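Hypothetical protein Atu2327 (Agrobacterium tumefaciens, PDB 2O8I) is of unknown function but probably acts as an OHCU decarboxylase, converting 2-oxo-4-hydroxy-4-carboxy-5-ureidoimidazoline to allantoin in urate breakdown. Local coordinates at residues 35-49 / 151-165. Sequence-based numbering, arbitrary orientation.
Sequences LTAKAVHGALCAQFR and EKIAWLRLASMLPEG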
loop_
_atom_site.group_PDB
_atom_site.type_symbol
_atom_site.label_atom_id
_atom_site.label_comp_id
_atom_site.label_asym_id
_atom_site.label_seq_id
_atom_site.Cartn_x
_atom_site.Cartn_y
_atom_site.Cartn_z
ATOM N N LEU A 35 -5.209 24.041 -2.226
ATOM C CA LEU A 35 -5.248 22.591 -2.138
ATOM C C LEU A 35 -5.588 21.995 -3.510
ATOM O O LEU A 35 -6.745 21.630 -3.808
ATOM C CB LEU A 35 -6.185 22.116 -1.030
ATOM C CG LEU A 35 -5.760 22.463 0.391
ATOM C CD1 LEU A 35 -6.870 22.125 1.337
ATOM C CD2 LEU A 35 -4.477 21.812 0.777
ATOM N N THR A 36 -4.557 21.960 -4.345
ATOM C CA THR A 36 -4.635 21.406 -5.666
ATOM C C THR A 36 -3.486 20.435 -5.765
ATOM O O THR A 36 -2.494 20.578 -5.051
ATOM C CB THR A 36 -4.505 22.478 -6.801
ATOM O OG1 THR A 36 -3.187 23.035 -6.797
ATOM C CG2 THR A 36 -5.531 23.551 -6.668
ATOM N N ALA A 37 -3.614 19.452 -6.647
ATOM C CA ALA A 37 -2.525 18.543 -6.879
ATOM C C ALA A 37 -1.273 19.291 -7.304
ATOM O O ALA A 37 -0.239 18.996 -6.764
ATOM C CB ALA A 37 -2.898 17.505 -7.902
ATOM N N LYS A 38 -1.348 20.265 -8.228
ATOM C CA LYS A 38 -0.157 21.038 -8.646
ATOM C C LYS A 38 0.555 21.700 -7.486
ATOM O O LYS A 38 1.765 21.480 -7.291
ATOM C CB LYS A 38 -0.496 22.091 -9.693
ATOM C CG LYS A 38 -0.370 21.551 -11.137
ATOM C CD LYS A 38 -0.473 22.712 -12.231
ATOM C CE LYS A 38 0.833 23.648 -12.314
ATOM N NZ LYS A 38 0.789 24.867 -11.388
ATOM N N ALA A 39 -0.194 22.489 -6.705
ATOM C CA ALA A 39 0.368 23.190 -5.552
ATOM C C ALA A 39 0.969 22.211 -4.555
ATOM O O ALA A 39 2.147 22.281 -4.275
ATOM C CB ALA A 39 -0.661 24.083 -4.882
ATOM N N VAL A 40 0.190 21.256 -4.054
ATOM C CA VAL A 40 0.686 20.377 -2.984
ATOM C C VAL A 40 1.856 19.509 -3.485
ATOM O O VAL A 40 2.827 19.261 -2.743
ATOM C CB VAL A 40 -0.435 19.498 -2.382
ATOM C CG1 VAL A 40 0.117 18.568 -1.347
ATOM C CG2 VAL A 40 -1.548 20.348 -1.792
ATOM N N HIS A 41 1.783 19.058 -4.734
ATOM C CA HIS A 41 2.868 18.272 -5.301
ATOM C C HIS A 41 4.159 19.076 -5.403
ATOM O O HIS A 41 5.228 18.538 -5.094
ATOM C CB HIS A 41 2.482 17.773 -6.680
ATOM C CG HIS A 41 3.506 16.887 -7.320
ATOM N ND1 HIS A 41 4.427 17.358 -8.240
ATOM C CD2 HIS A 41 3.716 15.550 -7.223
ATOM C CE1 HIS A 41 5.170 16.351 -8.670
ATOM N NE2 HIS A 41 4.759 15.246 -8.065
ATOM N N GLY A 42 4.069 20.347 -5.845
ATOM C CA GLY A 42 5.249 21.171 -5.957
ATOM C C GLY A 42 5.901 21.272 -4.571
ATOM O O GLY A 42 7.137 21.168 -4.441
ATOM N N ALA A 43 5.063 21.441 -3.536
ATOM C CA ALA A 43 5.522 21.674 -2.170
ATOM C C ALA A 43 6.170 20.428 -1.598
ATOM O O ALA A 43 7.244 20.503 -1.000
ATOM C CB ALA A 43 4.380 22.129 -1.299
ATOM N N LEU A 44 5.531 19.279 -1.811
ATOM C CA LEU A 44 6.073 18.000 -1.359
ATOM C C LEU A 44 7.362 17.599 -2.106
ATOM O O LEU A 44 8.356 17.217 -1.451
ATOM C CB LEU A 44 5.004 16.904 -1.418
ATOM C CG LEU A 44 3.766 17.142 -0.535
ATOM C CD1 LEU A 44 2.818 15.949 -0.634
ATOM C CD2 LEU A 44 4.103 17.434 0.961
ATOM N N CYS A 45 7.381 17.717 -3.440
ATOM C CA CYS A 45 8.616 17.471 -4.193
ATOM C C CYS A 45 9.758 18.356 -3.717
ATOM O O CYS A 45 10.905 17.891 -3.600
ATOM C CB CYS A 45 8.411 17.613 -5.695
ATOM S SG CYS A 45 7.369 16.282 -6.302
ATOM N N ALA A 46 9.455 19.619 -3.427
ATOM C CA ALA A 46 10.464 20.526 -2.926
ATOM C C ALA A 46 11.174 19.946 -1.716
ATOM O O ALA A 46 12.404 19.964 -1.665
ATOM C CB ALA A 46 9.886 21.899 -2.612
ATOM N N GLN A 47 10.432 19.418 -0.752
ATOM C CA GLN A 47 11.087 18.798 0.391
ATOM C C GLN A 47 11.828 17.506 0.019
ATOM O O GLN A 47 12.857 17.174 0.630
ATOM C CB GLN A 47 10.101 18.502 1.507
ATOM C CG GLN A 47 9.361 19.669 2.042
ATOM C CD GLN A 47 10.278 20.790 2.500
ATOM O OE1 GLN A 47 9.999 21.944 2.234
ATOM N NE2 GLN A 47 11.373 20.450 3.187
ATOM N N PHE A 48 11.298 16.761 -0.942
ATOM C CA PHE A 48 11.903 15.498 -1.317
ATOM C C PHE A 48 13.233 15.791 -1.981
ATOM O O PHE A 48 14.208 15.046 -1.816
ATOM C CB PHE A 48 10.984 14.779 -2.303
ATOM C CG PHE A 48 11.521 13.481 -2.842
ATOM C CD1 PHE A 48 11.979 12.483 -1.996
ATOM C CD2 PHE A 48 11.511 13.236 -4.209
ATOM C CE1 PHE A 48 12.430 11.265 -2.511
ATOM C CE2 PHE A 48 11.960 12.021 -4.736
ATOM C CZ PHE A 48 12.418 11.036 -3.890
ATOM N N ARG A 49 13.270 16.875 -2.747
ATOM C CA ARG A 49 14.468 17.212 -3.468
ATOM C C ARG A 49 15.578 17.727 -2.581
ATOM O O ARG A 49 16.730 17.652 -2.938
ATOM C CB ARG A 49 14.151 18.233 -4.530
ATOM C CG ARG A 49 13.839 17.573 -5.800
ATOM C CD ARG A 49 12.829 18.375 -6.548
ATOM N NE ARG A 49 12.400 17.611 -7.700
ATOM C CZ ARG A 49 11.997 18.139 -8.844
ATOM N NH1 ARG A 49 11.958 19.446 -9.012
ATOM N NH2 ARG A 49 11.641 17.333 -9.823
ATOM N N GLU A 151 8.204 10.621 -7.719
ATOM C CA GLU A 151 7.596 11.912 -7.805
ATOM C C GLU A 151 6.329 12.139 -8.646
ATOM O O GLU A 151 5.339 12.661 -8.125
ATOM C CB GLU A 151 8.618 12.963 -8.304
ATOM C CG GLU A 151 9.705 13.356 -7.320
ATOM C CD GLU A 151 10.599 14.535 -7.812
ATOM O OE1 GLU A 151 10.411 15.063 -8.953
ATOM O OE2 GLU A 151 11.515 14.933 -7.043
ATOM N N LYS A 152 6.277 11.755 -9.914
ATOM C CA LYS A 152 5.446 10.778 -10.495
ATOM C C LYS A 152 4.291 10.129 -9.817
ATOM O O LYS A 152 3.148 10.502 -10.083
ATOM C CB LYS A 152 6.014 10.063 -11.690
ATOM C CG LYS A 152 5.426 10.628 -12.959
ATOM C CD LYS A 152 5.085 9.505 -13.994
ATOM C CE LYS A 152 4.561 10.059 -15.385
ATOM N NZ LYS A 152 4.317 8.961 -16.401
ATOM N N ILE A 153 4.569 9.151 -8.976
ATOM C CA ILE A 153 3.542 8.514 -8.236
ATOM C C ILE A 153 2.867 9.534 -7.273
ATOM O O ILE A 153 1.627 9.556 -7.134
ATOM C CB ILE A 153 4.136 7.311 -7.566
ATOM C CG1 ILE A 153 4.456 6.286 -8.679
ATOM C CG2 ILE A 153 3.172 6.785 -6.524
ATOM C CD1 ILE A 153 5.561 5.254 -8.372
ATOM N N ALA A 154 3.680 10.407 -6.677
ATOM C CA ALA A 154 3.163 11.438 -5.779
ATOM C C ALA A 154 2.119 12.255 -6.523
ATOM O O ALA A 154 1.002 12.505 -5.998
ATOM C CB ALA A 154 4.311 12.361 -5.208
ATOM N N TRP A 155 2.456 12.617 -7.755
ATOM C CA TRP A 155 1.548 13.394 -8.560
ATOM C C TRP A 155 0.255 12.641 -8.795
ATOM O O TRP A 155 -0.853 13.187 -8.614
ATOM C CB TRP A 155 2.184 13.815 -9.907
ATOM C CG TRP A 155 1.151 14.254 -10.890
ATOM C CD1 TRP A 155 0.655 13.534 -11.934
ATOM C CD2 TRP A 155 0.438 15.472 -10.868
ATOM N NE1 TRP A 155 -0.314 14.249 -12.594
ATOM C CE2 TRP A 155 -0.470 15.447 -11.956
ATOM C CE3 TRP A 155 0.499 16.606 -10.057
ATOM C CZ2 TRP A 155 -1.322 16.509 -12.251
ATOM C CZ3 TRP A 155 -0.354 17.660 -10.336
ATOM C CH2 TRP A 155 -1.260 17.604 -11.431
ATOM N N LEU A 156 0.390 11.389 -9.212
ATOM C CA LEU A 156 -0.776 10.570 -9.508
ATOM C C LEU A 156 -1.658 10.398 -8.270
ATOM O O LEU A 156 -2.898 10.454 -8.361
ATOM C CB LEU A 156 -0.361 9.193 -10.071
ATOM C CG LEU A 156 0.332 9.196 -11.445
ATOM C CD1 LEU A 156 0.946 7.818 -11.694
ATOM C CD2 LEU A 156 -0.661 9.580 -12.570
ATOM N N ARG A 157 -1.029 10.204 -7.118
ATOM C CA ARG A 157 -1.801 10.086 -5.874
ATOM C C ARG A 157 -2.586 11.352 -5.583
ATOM O O ARG A 157 -3.828 11.294 -5.475
ATOM C CB ARG A 157 -0.911 9.685 -4.711
ATOM C CG ARG A 157 -0.376 8.276 -4.932
ATOM C CD ARG A 157 0.726 7.972 -3.985
ATOM N NE ARG A 157 0.990 6.550 -3.968
ATOM C CZ ARG A 157 1.692 5.938 -3.024
ATOM N NH1 ARG A 157 2.168 6.644 -1.998
ATOM N NH2 ARG A 157 1.907 4.621 -3.102
ATOM N N LEU A 158 -1.870 12.479 -5.523
ATOM C CA LEU A 158 -2.474 13.805 -5.325
ATOM C C LEU A 158 -3.556 14.160 -6.325
ATOM O O LEU A 158 -4.602 14.662 -5.919
ATOM C CB LEU A 158 -1.413 14.876 -5.287
ATOM C CG LEU A 158 -0.588 14.823 -3.998
ATOM C CD1 LEU A 158 0.724 15.551 -4.215
ATOM C CD2 LEU A 158 -1.389 15.414 -2.837
ATOM N N ALA A 159 -3.341 13.847 -7.610
ATOM C CA ALA A 159 -4.384 14.032 -8.620
ATOM C C ALA A 159 -5.693 13.254 -8.363
ATOM O O ALA A 159 -6.747 13.662 -8.836
ATOM C CB ALA A 159 -3.851 13.747 -9.999
ATOM N N SER A 160 -5.656 12.139 -7.635
ATOM C CA SER A 160 -6.914 11.444 -7.319
ATOM C C SER A 160 -7.642 12.075 -6.120
ATOM O O SER A 160 -8.860 11.933 -5.994
ATOM C CB SER A 160 -6.710 9.939 -7.096
ATOM O OG SER A 160 -5.866 9.695 -5.970
HETATM N N MSE A 161 -6.896 12.773 -5.269
HETATM C CA MSE A 161 -7.412 13.340 -4.050
HETATM C C MSE A 161 -7.816 14.806 -4.141
HETATM O O MSE A 161 -8.465 15.302 -3.237
HETATM C CB MSE A 161 -6.329 13.339 -3.013
HETATM C CG MSE A 161 -6.054 12.078 -2.299
HETATM SE SE MSE A 161 -4.283 12.441 -1.459
HETATM C CE MSE A 161 -3.150 11.213 -2.469
ATOM N N LEU A 162 -7.375 15.514 -5.176
ATOM C CA LEU A 162 -7.426 16.977 -5.177
ATOM C C LEU A 162 -7.802 17.481 -6.562
ATOM O O LEU A 162 -7.554 16.785 -7.522
ATOM C CB LEU A 162 -6.053 17.531 -4.760
ATOM C CG LEU A 162 -5.630 17.421 -3.289
ATOM C CD1 LEU A 162 -4.294 18.011 -3.009
ATOM C CD2 LEU A 162 -6.634 18.038 -2.356
ATOM N N PRO A 163 -8.353 18.697 -6.691
ATOM C CA PRO A 163 -8.473 19.170 -8.077
ATOM C C PRO A 163 -7.063 19.462 -8.571
ATOM O O PRO A 163 -6.155 19.689 -7.750
ATOM C CB PRO A 163 -9.288 20.474 -7.960
ATOM C CG PRO A 163 -9.749 20.571 -6.546
ATOM C CD PRO A 163 -8.814 19.712 -5.725
ATOM N N GLU A 164 -6.856 19.431 -9.882
ATOM C CA GLU A 164 -5.484 19.476 -10.406
ATOM C C GLU A 164 -4.797 20.837 -10.315
ATOM O O GLU A 164 -3.641 20.898 -9.900
ATOM C CB GLU A 164 -5.417 18.912 -11.823
ATOM C CG GLU A 164 -5.352 17.368 -11.843
ATOM C CD GLU A 164 -5.247 16.817 -13.257
ATOM O OE1 GLU A 164 -4.978 17.660 -14.162
ATOM O OE2 GLU A 164 -5.440 15.571 -13.454
ATOM N N GLY A 165 -5.494 21.910 -10.688
ATOM C CA GLY A 165 -4.943 23.262 -10.593
ATOM C C GLY A 165 -4.576 23.926 -11.915
ATOM O O GLY A 165 -3.866 23.337 -12.735
#
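Leu158 packs as a knob into the hole formed by Ala37, Val40, His41 and Leu44, its two methyls dividing the work: CD1 lies against the backbone of His41, and CD2 meets Val40 CG1 at 3.8 Å, the two side chains crossing at about a right angle. Val40 turns its other methyl, CG2, to Leu162 CD1. Phe11 of helix 4-11 also touches Leu158 and Leu162. Nearby, the methyl of Ala37 packs against the rim of the indole, CB 3.5 Å from Trp155 CZ3.

His41 is the reciprocal knob, set among Glu151, Ala154, Trp155 and Leu158. With CG anti to the backbone N (chi1 -177°), its ring reaches across to helix 139-161, where Trp155 presents an edge to one imidazole face, planes 86° apart, while Cys45 SG lies over the opposite face. NE2 donates to Glu151 O over 2.6 Å, with the acceptor in the ring plane but NE2 well above the carbonyl plane. Trp155 N reaches the same oxygen from its other face, so the histidine adds a second donor to a carbonyl already used within the helix.

At one end, in a salt bridge, Arg49 grips the Glu151 carboxylate side-on, the two planes turned against each other: NE lies 2.9 Å from OE2 and NH2 2.7 Å from OE1, both on syn sides. Phe48 CD2 lies beside OE2, its ring edge directed at the carboxylate. At the other end, Ala37 N donates to Pro163 O (2.8 Å) and Lys38 N to Glu164 O (2.9 Å), so the C-terminal tail engages amides of the first helical turn, while Thr36 OG1 N-caps that turn through Ala39 N. Knobs-into-holes packing, roughly antiparallel with segments 37-49 and 151-161 at 147°, here joins helix 37-50 to the C-terminal helix of the all-helical OHCU decarboxylase fold.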